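Local coordinates for methylmalonyl-CoA carboxyltransferase 5S subunit (Propionibacterium freudenreichii subsp. shermanii, PDB 1RQB), which catalyses the transfer of a carboxyl group from biotin of the 1.3S subunit to pyruvate, forming oxaloacetate, as the cobalt-dependent 5S component of transcarboxylase, at residues N96-M101 / M131-V136; M44-M49 / W84-T89; L200-P205 / T231-V236; K220-L225 / G245-D250. All blocks are in the same frame, centred on the assembly; numbering follows the deposited sequence.

Interaction 1: residues N96-M101 / M131-V136; sequences NSRLQM and MDVFRV
M131 and M101, both selenomethionines, cross at about a right angle on the tightly packed side of this contact, with CB of M101 3.8 Å from SE of M131. The first torsion of M101 (chi1 70°) sets its CG between backbone N and carbonyl carbon, 3.9 Å from CG of M131. Beyond it, SE of M101 meets the F134 ring obliquely, 4.6 Å from the ring centroid, a Met-aromatic contact.

Strands 99-103 and 133-136 run parallel here, 18° apart over their short segments, as neighbours in a beta-alpha-beta crossover of the TIM barrel. L99 O receives two N-H groups, V133 N at 2.8 Å and D132 N at 3.1 Å; M101 N to V133 O and R135 N to M101 O continue the ladder.

The solvent side is looser at R98, which is exposed, brings CD only to 4.2 Å from CG2 of V133 and turns its guanidinium away to W62. Even here D132, partly exposed, makes a close bond: OD2 takes L99 N through its anti lone pair at 2.8 Å and 164°, while R91 forms a salt bridge to the same oxygen.

On the face of Q100 and V133, Q100 NE2 lies over one face of the R135 guanidinium, toward its rim, 3.2 Å from NH2. As two donors they cannot bond; S63 holds Q100 OE1. The chemistry suggests an arginine held by Q161 at NE and D250 at NH1 beside cobalt ligand H226, consistent with a second-shell role.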
loop_
_atom_site.group_PDB
_atom_site.type_symbol
_atom_site.label_atom_id
_atom_site.label_comp_id
_atom_site.label_asym_id
_atom_site.label_seq_id
_atom_site.Cartn_x
_atom_site.Cartn_y
_atom_site.Cartn_z
ATOM N N ASN A 96 15.120 -15.011 -22.766
ATOM C CA ASN A 96 15.570 -15.883 -21.672
ATOM C C ASN A 96 14.503 -16.036 -20.586
ATOM O O ASN A 96 14.758 -16.675 -19.565
ATOM C CB ASN A 96 16.821 -15.293 -21.030
ATOM C CG ASN A 96 17.887 -14.964 -22.051
ATOM O OD1 ASN A 96 18.355 -15.844 -22.771
ATOM N ND2 ASN A 96 18.267 -13.693 -22.129
ATOM N N SER A 97 13.308 -15.500 -20.800
ATOM C CA SER A 97 12.298 -15.546 -19.733
ATOM C C SER A 97 11.176 -16.544 -20.026
ATOM O O SER A 97 10.886 -16.867 -21.177
ATOM C CB SER A 97 11.652 -14.163 -19.573
ATOM O OG SER A 97 12.620 -13.149 -19.436
ATOM N N ARG A 98 10.554 -17.019 -18.947
ATOM C CA ARG A 98 9.372 -17.880 -19.085
ATOM C C ARG A 98 8.179 -16.937 -19.250
ATOM O O ARG A 98 7.845 -16.201 -18.322
ATOM C CB ARG A 98 9.084 -18.720 -17.828
ATOM C CG ARG A 98 10.116 -19.737 -17.425
ATOM C CD ARG A 98 9.541 -20.618 -16.305
ATOM N NE ARG A 98 10.514 -21.594 -15.832
ATOM C CZ ARG A 98 11.547 -21.301 -15.046
ATOM N NH1 ARG A 98 11.753 -20.050 -14.625
ATOM N NH2 ARG A 98 12.389 -22.264 -14.693
ATOM N N LEU A 99 7.554 -16.933 -20.421
ATOM C CA LEU A 99 6.388 -16.061 -20.615
ATOM C C LEU A 99 5.165 -16.770 -20.035
ATOM O O LEU A 99 5.031 -17.987 -20.152
ATOM C CB LEU A 99 6.174 -15.761 -22.099
ATOM C CG LEU A 99 7.374 -15.129 -22.816
ATOM C CD1 LEU A 99 6.938 -14.641 -24.202
ATOM C CD2 LEU A 99 7.923 -13.976 -22.003
ATOM N N GLN A 100 4.279 -16.002 -19.406
ATOM C CA GLN A 100 3.097 -16.602 -18.772
ATOM C C GLN A 100 1.834 -15.856 -19.202
ATOM O O GLN A 100 1.864 -14.649 -19.436
ATOM C CB GLN A 100 3.273 -16.519 -17.254
ATOM C CG GLN A 100 2.168 -17.143 -16.437
ATOM C CD GLN A 100 2.559 -17.277 -14.968
ATOM O OE1 GLN A 100 3.672 -17.694 -14.651
ATOM N NE2 GLN A 100 1.638 -16.936 -14.071
HETATM N N MSE A 101 0.731 -16.595 -19.320
HETATM C CA MSE A 101 -0.558 -15.984 -19.678
HETATM C C MSE A 101 -1.639 -16.538 -18.749
HETATM O O MSE A 101 -1.445 -17.561 -18.094
HETATM C CB MSE A 101 -0.972 -16.317 -21.118
HETATM C CG MSE A 101 -1.369 -17.784 -21.349
HETATM SE SE MSE A 101 -2.231 -18.101 -23.099
HETATM C CE MSE A 101 -3.662 -16.799 -22.948
HETATM N N MSE A 131 4.445 -18.903 -25.882
HETATM C CA MSE A 131 3.971 -18.993 -24.492
HETATM C C MSE A 131 4.633 -20.178 -23.780
HETATM O O MSE A 131 4.735 -21.267 -24.342
HETATM C CB MSE A 131 2.452 -19.134 -24.482
HETATM C CG MSE A 131 1.854 -18.959 -23.115
HETATM SE SE MSE A 131 2.477 -17.269 -22.380
HETATM C CE MSE A 131 1.798 -16.065 -23.700
ATOM N N ASP A 132 5.062 -19.974 -22.532
ATOM C CA ASP A 132 5.750 -21.024 -21.763
ATOM C C ASP A 132 4.872 -21.565 -20.633
ATOM O O ASP A 132 4.753 -22.777 -20.452
ATOM C CB ASP A 132 7.049 -20.484 -21.135
ATOM C CG ASP A 132 8.086 -20.081 -22.167
ATOM O OD1 ASP A 132 8.464 -20.941 -22.997
ATOM O OD2 ASP A 132 8.533 -18.908 -22.147
ATOM N N VAL A 133 4.285 -20.662 -19.852
ATOM C CA VAL A 133 3.456 -21.065 -18.706
ATOM C C VAL A 133 2.008 -20.643 -18.958
ATOM O O VAL A 133 1.727 -19.492 -19.287
ATOM C CB VAL A 133 3.952 -20.392 -17.391
ATOM C CG1 VAL A 133 3.067 -20.808 -16.219
ATOM C CG2 VAL A 133 5.408 -20.777 -17.116
ATOM N N PHE A 134 1.097 -21.592 -18.805
ATOM C CA PHE A 134 -0.331 -21.306 -19.004
ATOM C C PHE A 134 -1.073 -21.426 -17.672
ATOM O O PHE A 134 -1.221 -22.518 -17.124
ATOM C CB PHE A 134 -0.961 -22.304 -19.983
ATOM C CG PHE A 134 -0.462 -22.178 -21.404
ATOM C CD1 PHE A 134 0.780 -22.687 -21.775
ATOM C CD2 PHE A 134 -1.271 -21.596 -22.381
ATOM C CE1 PHE A 134 1.213 -22.625 -23.121
ATOM C CE2 PHE A 134 -0.860 -21.527 -23.713
ATOM C CZ PHE A 134 0.388 -22.048 -24.084
ATOM N N ARG A 135 -1.530 -20.306 -17.135
ATOM C CA ARG A 135 -2.318 -20.371 -15.897
ATOM C C ARG A 135 -3.777 -20.555 -16.317
ATOM O O ARG A 135 -4.423 -19.624 -16.794
ATOM C CB ARG A 135 -2.130 -19.103 -15.060
ATOM C CG ARG A 135 -3.023 -19.060 -13.808
ATOM C CD ARG A 135 -2.685 -17.858 -12.925
ATOM N NE ARG A 135 -1.364 -17.997 -12.318
ATOM C CZ ARG A 135 -0.746 -17.039 -11.633
ATOM N NH1 ARG A 135 -1.325 -15.854 -11.475
ATOM N NH2 ARG A 135 0.433 -17.280 -11.079
ATOM N N VAL A 136 -4.279 -21.775 -16.170
ATOM C CA VAL A 136 -5.653 -22.087 -16.594
ATOM C C VAL A 136 -6.599 -21.974 -15.398
ATOM O O VAL A 136 -6.354 -22.585 -14.359
ATOM C CB VAL A 136 -5.732 -23.526 -17.156
ATOM C CG1 VAL A 136 -7.118 -23.783 -17.731
ATOM C CG2 VAL A 136 -4.665 -23.720 -18.238
#

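Interaction 2: residues M44-M49 / W84-T89; sequences MAMEDM and WERLRT
M49 lays its terminal methyl, CE, over the centre of the R86 guanidinium, 3.5 Å from CZ, and the two side chains cross at about a right angle. The contact belongs to the TIM barrel: the loop that follows helix 31-39 and precedes helix 53-58 packs against helix 83-93.

R86 is extended as far as CD, and a bend at the third torsion (chi3 -69°) then places NE. Beyond it, NH2 makes a weak hydrogen bond to M44 O, 3.3 Å long and bent to 129°. A water in the guanidinium plane, at its edge, supplies a second route between the same residues, accepting from R86 NH1 at 3.0 Å and donating to M44 O at 2.7 Å. The charge is met outside these segments, where E81 forms a salt bridge with NH2. M44 in turn touches H36 of the substrate-binding site with its side chain.

A leucine in place of R86 would probably leave E81 without its charge partner and M49 CE without the flat group beneath it, and the water without its NH1 donor.

M46 fills the other half of the contact. Its CG is anti to the backbone N (chi1 -175°), and the chain then bends at the next bond. CE reaches T89 tip to tip, tightly, 3.4 Å from CB, and lies 3.6 Å from CG of R86. T89 is itself held by its own helix: OG1 donates to E85 O at 2.9 Å, reaching that oxygen from the face opposite to T89 N.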
loop_
_atom_site.group_PDB
_atom_site.type_symbol
_atom_site.label_atom_id
_atom_site.label_comp_id
_atom_site.label_asym_id
_atom_site.label_seq_id
_atom_site.Cartn_x
_atom_site.Cartn_y
_atom_site.Cartn_z
HETATM N N MSE A 44 -2.666 -0.124 -21.536
HETATM C CA MSE A 44 -1.233 0.078 -21.796
HETATM C C MSE A 44 -0.860 -0.245 -23.245
HETATM O O MSE A 44 -1.079 -1.353 -23.728
HETATM C CB MSE A 44 -0.375 -0.787 -20.883
HETATM C CG MSE A 44 1.087 -0.632 -21.200
HETATM SE SE MSE A 44 1.819 0.784 -20.150
HETATM C CE MSE A 44 2.260 -0.291 -18.712
ATOM N N ALA A 45 -0.232 0.721 -23.907
ATOM C CA ALA A 45 0.187 0.556 -25.308
ATOM C C ALA A 45 1.537 -0.161 -25.361
ATOM O O ALA A 45 2.416 0.074 -24.533
ATOM C CB ALA A 45 0.294 1.916 -25.981
HETATM N N MSE A 46 1.700 -1.010 -26.370
HETATM C CA MSE A 46 2.940 -1.779 -26.547
HETATM C C MSE A 46 4.139 -0.830 -26.617
HETATM O O MSE A 46 5.202 -1.125 -26.072
HETATM C CB MSE A 46 2.858 -2.626 -27.824
HETATM C CG MSE A 46 4.050 -3.544 -28.006
HETATM SE SE MSE A 46 4.234 -4.757 -26.461
HETATM C CE MSE A 46 5.026 -6.270 -27.392
ATOM N N GLU A 47 3.958 0.321 -27.264
ATOM C CA GLU A 47 5.034 1.313 -27.406
ATOM C C GLU A 47 5.564 1.745 -26.037
ATOM O O GLU A 47 6.739 2.075 -25.892
ATOM C CB GLU A 47 4.517 2.549 -28.170
ATOM C CG GLU A 47 3.313 3.227 -27.516
ATOM C CD GLU A 47 2.633 4.274 -28.401
ATOM O OE1 GLU A 47 2.216 3.926 -29.530
ATOM O OE2 GLU A 47 2.503 5.440 -27.956
ATOM N N ASP A 48 4.703 1.726 -25.026
ATOM C CA ASP A 48 5.094 2.175 -23.682
ATOM C C ASP A 48 5.692 1.040 -22.845
ATOM O O ASP A 48 6.160 1.282 -21.732
ATOM C CB ASP A 48 3.877 2.767 -22.950
ATOM C CG ASP A 48 3.472 4.146 -23.487
ATOM O OD1 ASP A 48 4.367 4.921 -23.879
ATOM O OD2 ASP A 48 2.263 4.473 -23.498
HETATM N N MSE A 49 5.711 -0.184 -23.363
HETATM C CA MSE A 49 6.228 -1.322 -22.586
HETATM C C MSE A 49 7.543 -1.886 -23.130
HETATM O O MSE A 49 8.397 -2.307 -22.352
HETATM C CB MSE A 49 5.211 -2.477 -22.570
HETATM C CG MSE A 49 3.887 -2.188 -21.900
HETATM SE SE MSE A 49 2.769 -3.814 -21.784
HETATM C CE MSE A 49 1.844 -3.695 -23.485
ATOM N N TRP A 84 -1.482 -11.257 -31.302
ATOM C CA TRP A 84 -0.464 -12.251 -31.669
ATOM C C TRP A 84 0.863 -11.557 -31.992
ATOM O O TRP A 84 1.937 -12.110 -31.759
ATOM C CB TRP A 84 -0.965 -13.106 -32.848
ATOM C CG TRP A 84 -2.216 -13.900 -32.500
ATOM C CD1 TRP A 84 -3.511 -13.539 -32.756
ATOM C CD2 TRP A 84 -2.284 -15.152 -31.800
ATOM N NE1 TRP A 84 -4.372 -14.483 -32.264
ATOM C CE2 TRP A 84 -3.650 -15.484 -31.671
ATOM C CE3 TRP A 84 -1.322 -16.027 -31.269
ATOM C CZ2 TRP A 84 -4.084 -16.657 -31.030
ATOM C CZ3 TRP A 84 -1.750 -17.191 -30.637
ATOM C CH2 TRP A 84 -3.119 -17.497 -30.521
ATOM N N GLU A 85 0.807 -10.341 -32.523
ATOM C CA GLU A 85 2.053 -9.619 -32.822
ATOM C C GLU A 85 2.698 -9.185 -31.505
ATOM O O GLU A 85 3.922 -9.153 -31.378
ATOM C CB GLU A 85 1.762 -8.392 -33.690
ATOM C CG GLU A 85 2.990 -7.569 -34.043
ATOM C CD GLU A 85 3.941 -8.281 -34.992
ATOM O OE1 GLU A 85 4.956 -7.660 -35.386
ATOM O OE2 GLU A 85 3.679 -9.455 -35.348
ATOM N N ARG A 86 1.870 -8.847 -30.519
ATOM C CA ARG A 86 2.400 -8.439 -29.210
ATOM C C ARG A 86 3.128 -9.625 -28.572
ATOM O O ARG A 86 4.223 -9.479 -28.030
ATOM C CB ARG A 86 1.266 -7.962 -28.283
ATOM C CG ARG A 86 1.740 -7.668 -26.852
ATOM C CD ARG A 86 0.610 -7.220 -25.902
ATOM N NE ARG A 86 0.094 -5.892 -26.229
ATOM C CZ ARG A 86 -0.688 -5.172 -25.425
ATOM N NH1 ARG A 86 -1.060 -5.652 -24.244
ATOM N NH2 ARG A 86 -1.069 -3.948 -25.785
ATOM N N LEU A 87 2.515 -10.803 -28.645
ATOM C CA LEU A 87 3.129 -12.015 -28.082
ATOM C C LEU A 87 4.450 -12.302 -28.799
ATOM O O LEU A 87 5.459 -12.593 -28.159
ATOM C CB LEU A 87 2.190 -13.221 -28.224
ATOM C CG LEU A 87 2.769 -14.596 -27.854
ATOM C CD1 LEU A 87 3.339 -14.571 -26.433
ATOM C CD2 LEU A 87 1.678 -15.645 -27.972
ATOM N N ARG A 88 4.454 -12.236 -30.129
ATOM C CA ARG A 88 5.699 -12.490 -30.865
ATOM C C ARG A 88 6.790 -11.495 -30.464
ATOM O O ARG A 88 7.954 -11.863 -30.307
ATOM C CB ARG A 88 5.464 -12.436 -32.380
ATOM C CG ARG A 88 4.818 -13.712 -32.899
ATOM C CD ARG A 88 4.670 -13.719 -34.412
ATOM N NE ARG A 88 3.591 -12.869 -34.896
ATOM C CZ ARG A 88 2.366 -13.318 -35.153
ATOM N NH1 ARG A 88 2.079 -14.598 -34.971
ATOM N NH2 ARG A 88 1.428 -12.493 -35.597
ATOM N N THR A 89 6.407 -10.237 -30.293
ATOM C CA THR A 89 7.375 -9.195 -29.924
ATOM C C THR A 89 7.945 -9.477 -28.533
ATOM O O THR A 89 9.155 -9.392 -28.327
ATOM C CB THR A 89 6.724 -7.798 -29.951
ATOM O OG1 THR A 89 6.288 -7.513 -31.284
ATOM C CG2 THR A 89 7.728 -6.732 -29.532
HETATM O O HOH W 1 -2.731 -3.446 -23.190
#

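Interaction 3: residues L200-P205 / T231-V236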
loop_
_atom_site.group_PDB
_atom_site.type_symbol
_atom_site.label_atom_id
_atom_site.label_comp_id
_atom_site.label_asym_id
_atom_site.label_seq_id
_atom_site.Cartn_x
_atom_site.Cartn_y
_atom_site.Cartn_z
ATOM N N LEU A 200 -8.922 -11.221 -0.851
ATOM C CA LEU A 200 -9.660 -11.704 0.325
ATOM C C LEU A 200 -8.803 -12.620 1.197
ATOM O O LEU A 200 -9.188 -12.934 2.322
ATOM C CB LEU A 200 -10.873 -12.503 -0.134
ATOM C CG LEU A 200 -12.073 -11.718 -0.639
ATOM C CD1 LEU A 200 -13.043 -12.676 -1.323
ATOM C CD2 LEU A 200 -12.724 -11.015 0.531
ATOM N N LEU A 201 -7.656 -13.052 0.686
ATOM C CA LEU A 201 -6.815 -14.005 1.427
ATOM C C LEU A 201 -6.070 -13.323 2.576
ATOM O O LEU A 201 -5.157 -12.527 2.363
ATOM C CB LEU A 201 -5.811 -14.675 0.478
ATOM C CG LEU A 201 -4.959 -15.780 1.112
ATOM C CD1 LEU A 201 -5.836 -16.992 1.466
ATOM C CD2 LEU A 201 -3.876 -16.206 0.114
ATOM N N LYS A 202 -6.470 -13.656 3.799
ATOM C CA LYS A 202 -5.816 -13.098 4.991
ATOM C C LYS A 202 -4.603 -13.964 5.336
ATOM O O LYS A 202 -4.460 -15.076 4.831
ATOM C CB LYS A 202 -6.797 -13.019 6.168
ATOM C CG LYS A 202 -7.909 -11.972 5.961
ATOM C CD LYS A 202 -8.803 -11.884 7.185
ATOM C CE LYS A 202 -9.826 -10.760 7.060
ATOM N NZ LYS A 202 -10.471 -10.492 8.382
ATOM N N PRO A 203 -3.715 -13.454 6.200
ATOM C CA PRO A 203 -2.503 -14.167 6.609
ATOM C C PRO A 203 -2.643 -15.590 7.153
ATOM O O PRO A 203 -1.940 -16.491 6.701
ATOM C CB PRO A 203 -1.886 -13.231 7.645
ATOM C CG PRO A 203 -2.285 -11.884 7.144
ATOM C CD PRO A 203 -3.744 -12.103 6.782
ATOM N N GLN A 204 -3.542 -15.817 8.107
ATOM C CA GLN A 204 -3.631 -17.168 8.685
ATOM C C GLN A 204 -4.154 -18.165 7.648
ATOM O O GLN A 204 -3.652 -19.282 7.546
ATOM C CB GLN A 204 -4.509 -17.187 9.938
ATOM C CG GLN A 204 -4.349 -18.495 10.709
ATOM C CD GLN A 204 -2.927 -18.668 11.216
ATOM O OE1 GLN A 204 -2.413 -17.810 11.933
ATOM N NE2 GLN A 204 -2.281 -19.772 10.837
ATOM N N PRO A 205 -5.197 -17.789 6.891
ATOM C CA PRO A 205 -5.723 -18.707 5.868
ATOM C C PRO A 205 -4.646 -19.011 4.822
ATOM O O PRO A 205 -4.526 -20.136 4.341
ATOM C CB PRO A 205 -6.901 -17.928 5.280
ATOM C CG PRO A 205 -7.410 -17.149 6.455
ATOM C CD PRO A 205 -6.142 -16.686 7.153
ATOM N N THR A 231 -7.471 -4.846 -0.518
ATOM C CA THR A 231 -7.886 -4.708 0.886
ATOM C C THR A 231 -6.717 -4.299 1.785
ATOM O O THR A 231 -6.906 -4.067 2.978
ATOM C CB THR A 231 -8.387 -6.030 1.433
ATOM O OG1 THR A 231 -7.351 -7.011 1.261
ATOM C CG2 THR A 231 -9.651 -6.455 0.709
ATOM N N GLY A 232 -5.510 -4.274 1.236
ATOM C CA GLY A 232 -4.347 -3.893 2.023
ATOM C C GLY A 232 -3.787 -4.914 3.004
ATOM O O GLY A 232 -2.890 -4.565 3.769
ATOM N N VAL A 233 -4.253 -6.166 2.986
ATOM C CA VAL A 233 -3.761 -7.145 3.968
ATOM C C VAL A 233 -2.873 -8.218 3.332
ATOM O O VAL A 233 -2.207 -8.966 4.045
ATOM C CB VAL A 233 -4.941 -7.940 4.654
ATOM C CG1 VAL A 233 -6.074 -6.989 5.082
ATOM C CG2 VAL A 233 -5.512 -8.997 3.691
ATOM N N THR A 234 -2.815 -8.280 2.007
ATOM C CA THR A 234 -2.151 -9.424 1.362
ATOM C C THR A 234 -0.621 -9.402 1.354
ATOM O O THR A 234 -0.017 -10.439 1.085
ATOM C CB THR A 234 -2.685 -9.645 -0.064
ATOM O OG1 THR A 234 -2.396 -8.497 -0.862
ATOM C CG2 THR A 234 -4.201 -9.895 -0.027
ATOM N N GLU A 235 0.055 -8.288 1.613
ATOM C CA GLU A 235 1.518 -8.443 1.618
ATOM C C GLU A 235 1.899 -9.261 2.853
ATOM O O GLU A 235 2.868 -10.020 2.855
ATOM C CB GLU A 235 2.247 -7.099 1.616
ATOM C CG GLU A 235 3.756 -7.286 1.461
ATOM C CD GLU A 235 4.477 -5.996 1.136
ATOM O OE1 GLU A 235 4.232 -5.431 0.053
ATOM O OE2 GLU A 235 5.289 -5.543 1.963
ATOM N N VAL A 236 1.117 -9.124 3.915
ATOM C CA VAL A 236 1.396 -9.931 5.111
ATOM C C VAL A 236 1.043 -11.386 4.791
ATOM O O VAL A 236 1.692 -12.312 5.273
ATOM C CB VAL A 236 0.580 -9.443 6.304
ATOM C CG1 VAL A 236 0.924 -10.280 7.545
ATOM C CG2 VAL A 236 0.903 -7.968 6.562
#
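The backbones approach most closely where P203 faces V236, CA to CA 5.9 Å, and K202 faces T234, CA to CA 6.3 Å, each chain there passing from a loop into the first turn of a helix.

P203 and V236 carry the apolar contact. CB of P203 points toward the other segment, and ring atom CG lies 3.6 Å from V236 CG1, a methyl that the first torsion (chi1 -178°) sets anti to the backbone N; the ring also reaches V236 CB, at 3.9 Å from CG. Two more methyls close around one carbonyl: L201 O is 3.7 Å from T234 CG2 and 3.8 Å from V233 CG2. L201 O is hydrogen-bonded to S237 OG of helix 234-243.

K202 stands at the N-cap position of helix 203-217, and its CB is directed away from V233 and T234. Its amino group forms salt bridges with E273 and E270 of the second subunit, and F314 adds a cation-pi contact. T234 OG1 is hydrogen-bonded to H228 O and to N263 ND2, which links the start of helix 234-243 to the backbone of a cobalt ligand, although the T234 side chain is itself about 11 Å from the metal. V236 also packs on M239 of the second subunit.

Two successive beta-alpha loops packed together in this way are typical of the TIM barrel, and here they form part of the dimer interface, on the backbone side of cobalt ligand H228.

Interaction 4: residues K220-L225 / G245-D250; sequences KTQINL and GVDVVD
Chi1 of N224 (-72°) puts CG anti to the carbonyl carbon, 3.5 Å from CB of V248, and chi2 turns the amide; the two side chains lie side by side, pointing the same way. D247, whose CB points toward strand 223-225, likewise has CG anti to the carbonyl carbon (chi1 -58°), and its OD2 receives I223 N at 2.8 Å on the anti side, 33° out of the carboxylate plane. K214 forms a salt bridge to that same oxygen.

I223 O accepts from both D247 N and V248 N, and the parallel ladder goes on with L225 N to V248 O and D250 N to L225 O. V246 CG2 is pressed against I223 O at 3.2 Å.

Both ends of the N224 amide have polar partners. ND2 donates in plane to a lone pair of Q222 OE1, 3.0 Å away; a water sits 2.8 Å from OD1 and 3.0 Å from D250 OD1, and Q161 NE2 adds a weak bond to N224 OD1. An alanine at N224 would probably leave Q222 OE1 without this donor, deprive the water of one partner and open a gap beside V248.

D250 OD2 is hydrogen-bonded to the cobalt ligand H226. Strand 223-225 is flanked by strand 191-193, to which N224 bonds through its backbone, and strand 248-251 by strand 23-29. Outside the barrel wall, helix 203-217 covers I223, while helix 234-243, the crossover between these two strands, covers L225 and V246.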
loop_
_atom_site.group_PDB
_atom_site.type_symbol
_atom_site.label_atom_id
_atom_site.label_comp_id
_atom_site.label_asym_id
_atom_site.label_seq_id
_atom_site.Cartn_x
_atom_site.Cartn_y
_atom_site.Cartn_z
ATOM N N LYS A 220 7.231 -31.239 -2.887
ATOM C CA LYS A 220 7.567 -31.075 -4.309
ATOM C C LYS A 220 6.420 -30.382 -5.049
ATOM O O LYS A 220 6.577 -29.975 -6.199
ATOM C CB LYS A 220 7.820 -32.434 -4.971
ATOM C CG LYS A 220 6.561 -33.310 -5.091
ATOM C CD LYS A 220 6.843 -34.613 -5.826
ATOM C CE LYS A 220 5.567 -35.426 -6.032
ATOM N NZ LYS A 220 4.900 -35.769 -4.746
ATOM N N THR A 221 5.255 -30.266 -4.416
ATOM C CA THR A 221 4.105 -29.623 -5.068
ATOM C C THR A 221 4.388 -28.127 -5.227
ATOM O O THR A 221 4.517 -27.410 -4.237
ATOM C CB THR A 221 2.815 -29.794 -4.231
ATOM O OG1 THR A 221 2.604 -31.185 -3.951
ATOM C CG2 THR A 221 1.613 -29.266 -4.989
ATOM N N GLN A 222 4.495 -27.658 -6.470
ATOM C CA GLN A 222 4.785 -26.238 -6.716
ATOM C C GLN A 222 3.507 -25.403 -6.608
ATOM O O GLN A 222 2.511 -25.667 -7.281
ATOM C CB GLN A 222 5.406 -26.002 -8.103
ATOM C CG GLN A 222 5.555 -24.498 -8.392
ATOM C CD GLN A 222 6.239 -24.160 -9.708
ATOM O OE1 GLN A 222 6.103 -23.045 -10.210
ATOM N NE2 GLN A 222 6.990 -25.111 -10.260
ATOM N N ILE A 223 3.554 -24.393 -5.751
ATOM C CA ILE A 223 2.403 -23.498 -5.567
ATOM C C ILE A 223 2.845 -22.054 -5.814
ATOM O O ILE A 223 3.866 -21.611 -5.291
ATOM C CB ILE A 223 1.830 -23.599 -4.143
ATOM C CG1 ILE A 223 1.400 -25.041 -3.849
ATOM C CG2 ILE A 223 0.633 -22.685 -4.016
ATOM C CD1 ILE A 223 1.115 -25.312 -2.380
ATOM N N ASN A 224 2.078 -21.353 -6.643
ATOM C CA ASN A 224 2.316 -19.941 -6.976
ATOM C C ASN A 224 1.160 -19.134 -6.380
ATOM O O ASN A 224 -0.004 -19.471 -6.588
ATOM C CB ASN A 224 2.321 -19.733 -8.495
ATOM C CG ASN A 224 3.560 -20.305 -9.188
ATOM O OD1 ASN A 224 4.025 -19.761 -10.189
ATOM N ND2 ASN A 224 4.077 -21.406 -8.676
ATOM N N LEU A 225 1.457 -18.077 -5.628
ATOM C CA LEU A 225 0.368 -17.294 -5.025
ATOM C C LEU A 225 0.201 -15.968 -5.770
ATOM O O LEU A 225 1.167 -15.235 -5.987
ATOM C CB LEU A 225 0.662 -17.042 -3.539
ATOM C CG LEU A 225 -0.324 -16.168 -2.768
ATOM C CD1 LEU A 225 -1.701 -16.834 -2.746
ATOM C CD2 LEU A 225 0.197 -15.954 -1.347
ATOM N N GLY A 245 5.750 -22.250 2.949
ATOM C CA GLY A 245 6.424 -22.976 1.878
ATOM C C GLY A 245 6.064 -22.672 0.428
ATOM O O GLY A 245 6.418 -23.441 -0.466
ATOM N N VAL A 246 5.378 -21.562 0.173
ATOM C CA VAL A 246 5.002 -21.235 -1.211
ATOM C C VAL A 246 6.263 -21.081 -2.064
ATOM O O VAL A 246 7.276 -20.535 -1.626
ATOM C CB VAL A 246 4.109 -19.967 -1.268
ATOM C CG1 VAL A 246 4.954 -18.682 -1.151
ATOM C CG2 VAL A 246 3.300 -19.985 -2.563
ATOM N N ASP A 247 6.179 -21.545 -3.306
ATOM C CA ASP A 247 7.337 -21.554 -4.213
ATOM C C ASP A 247 7.537 -20.230 -4.952
ATOM O O ASP A 247 8.676 -19.803 -5.135
ATOM C CB ASP A 247 7.163 -22.683 -5.228
ATOM C CG ASP A 247 7.021 -24.034 -4.553
ATOM O OD1 ASP A 247 8.060 -24.679 -4.315
ATOM O OD2 ASP A 247 5.880 -24.433 -4.224
ATOM N N VAL A 248 6.448 -19.598 -5.383
ATOM C CA VAL A 248 6.534 -18.361 -6.174
ATOM C C VAL A 248 5.405 -17.407 -5.777
ATOM O O VAL A 248 4.290 -17.850 -5.512
ATOM C CB VAL A 248 6.329 -18.656 -7.705
ATOM C CG1 VAL A 248 6.363 -17.334 -8.527
ATOM C CG2 VAL A 248 7.371 -19.664 -8.211
ATOM N N VAL A 249 5.677 -16.099 -5.735
ATOM C CA VAL A 249 4.605 -15.133 -5.453
ATOM C C VAL A 249 4.577 -14.097 -6.580
ATOM O O VAL A 249 5.620 -13.786 -7.154
ATOM C CB VAL A 249 4.782 -14.441 -4.059
ATOM C CG1 VAL A 249 4.655 -15.501 -2.930
ATOM C CG2 VAL A 249 6.123 -13.743 -3.974
ATOM N N ASP A 250 3.381 -13.613 -6.944
ATOM C CA ASP A 250 3.225 -12.627 -8.026
ATOM C C ASP A 250 3.236 -11.209 -7.453
ATOM O O ASP A 250 2.580 -10.930 -6.449
ATOM C CB ASP A 250 1.896 -12.811 -8.773
ATOM C CG ASP A 250 1.763 -14.163 -9.441
ATOM O OD1 ASP A 250 2.675 -15.005 -9.299
ATOM O OD2 ASP A 250 0.727 -14.375 -10.111
HETATM O O HOH W 2 3.413 -17.215 -11.222
HETATM O O HOH W 3 0.833 -12.586 -5.029
#

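Overall arrangement
All four contacts lie within one TIM barrel. Interaction 2 closes first along the chain, then interaction 1, while interactions 3 and 4 interleave their segments: helix 203-217 leads to strand 223-225 and on to helix 234-243. Interactions 1 and 2 have centres about 15 Å apart and touch where L87 of helix 83-93 packs on M131. Interactions 1 and 4 share the barrel sheet, centres also about 15 Å apart, and meet through a salt bridge from R135 to D250 near the cobalt. Interactions 3 and 4, centres about 16 Å apart, join at L201 and L225. Interactions 2 and 3, centres about 32 Å apart, do not touch; contacts between them run 2 to 1 to 4 to 3, through the barrel strands.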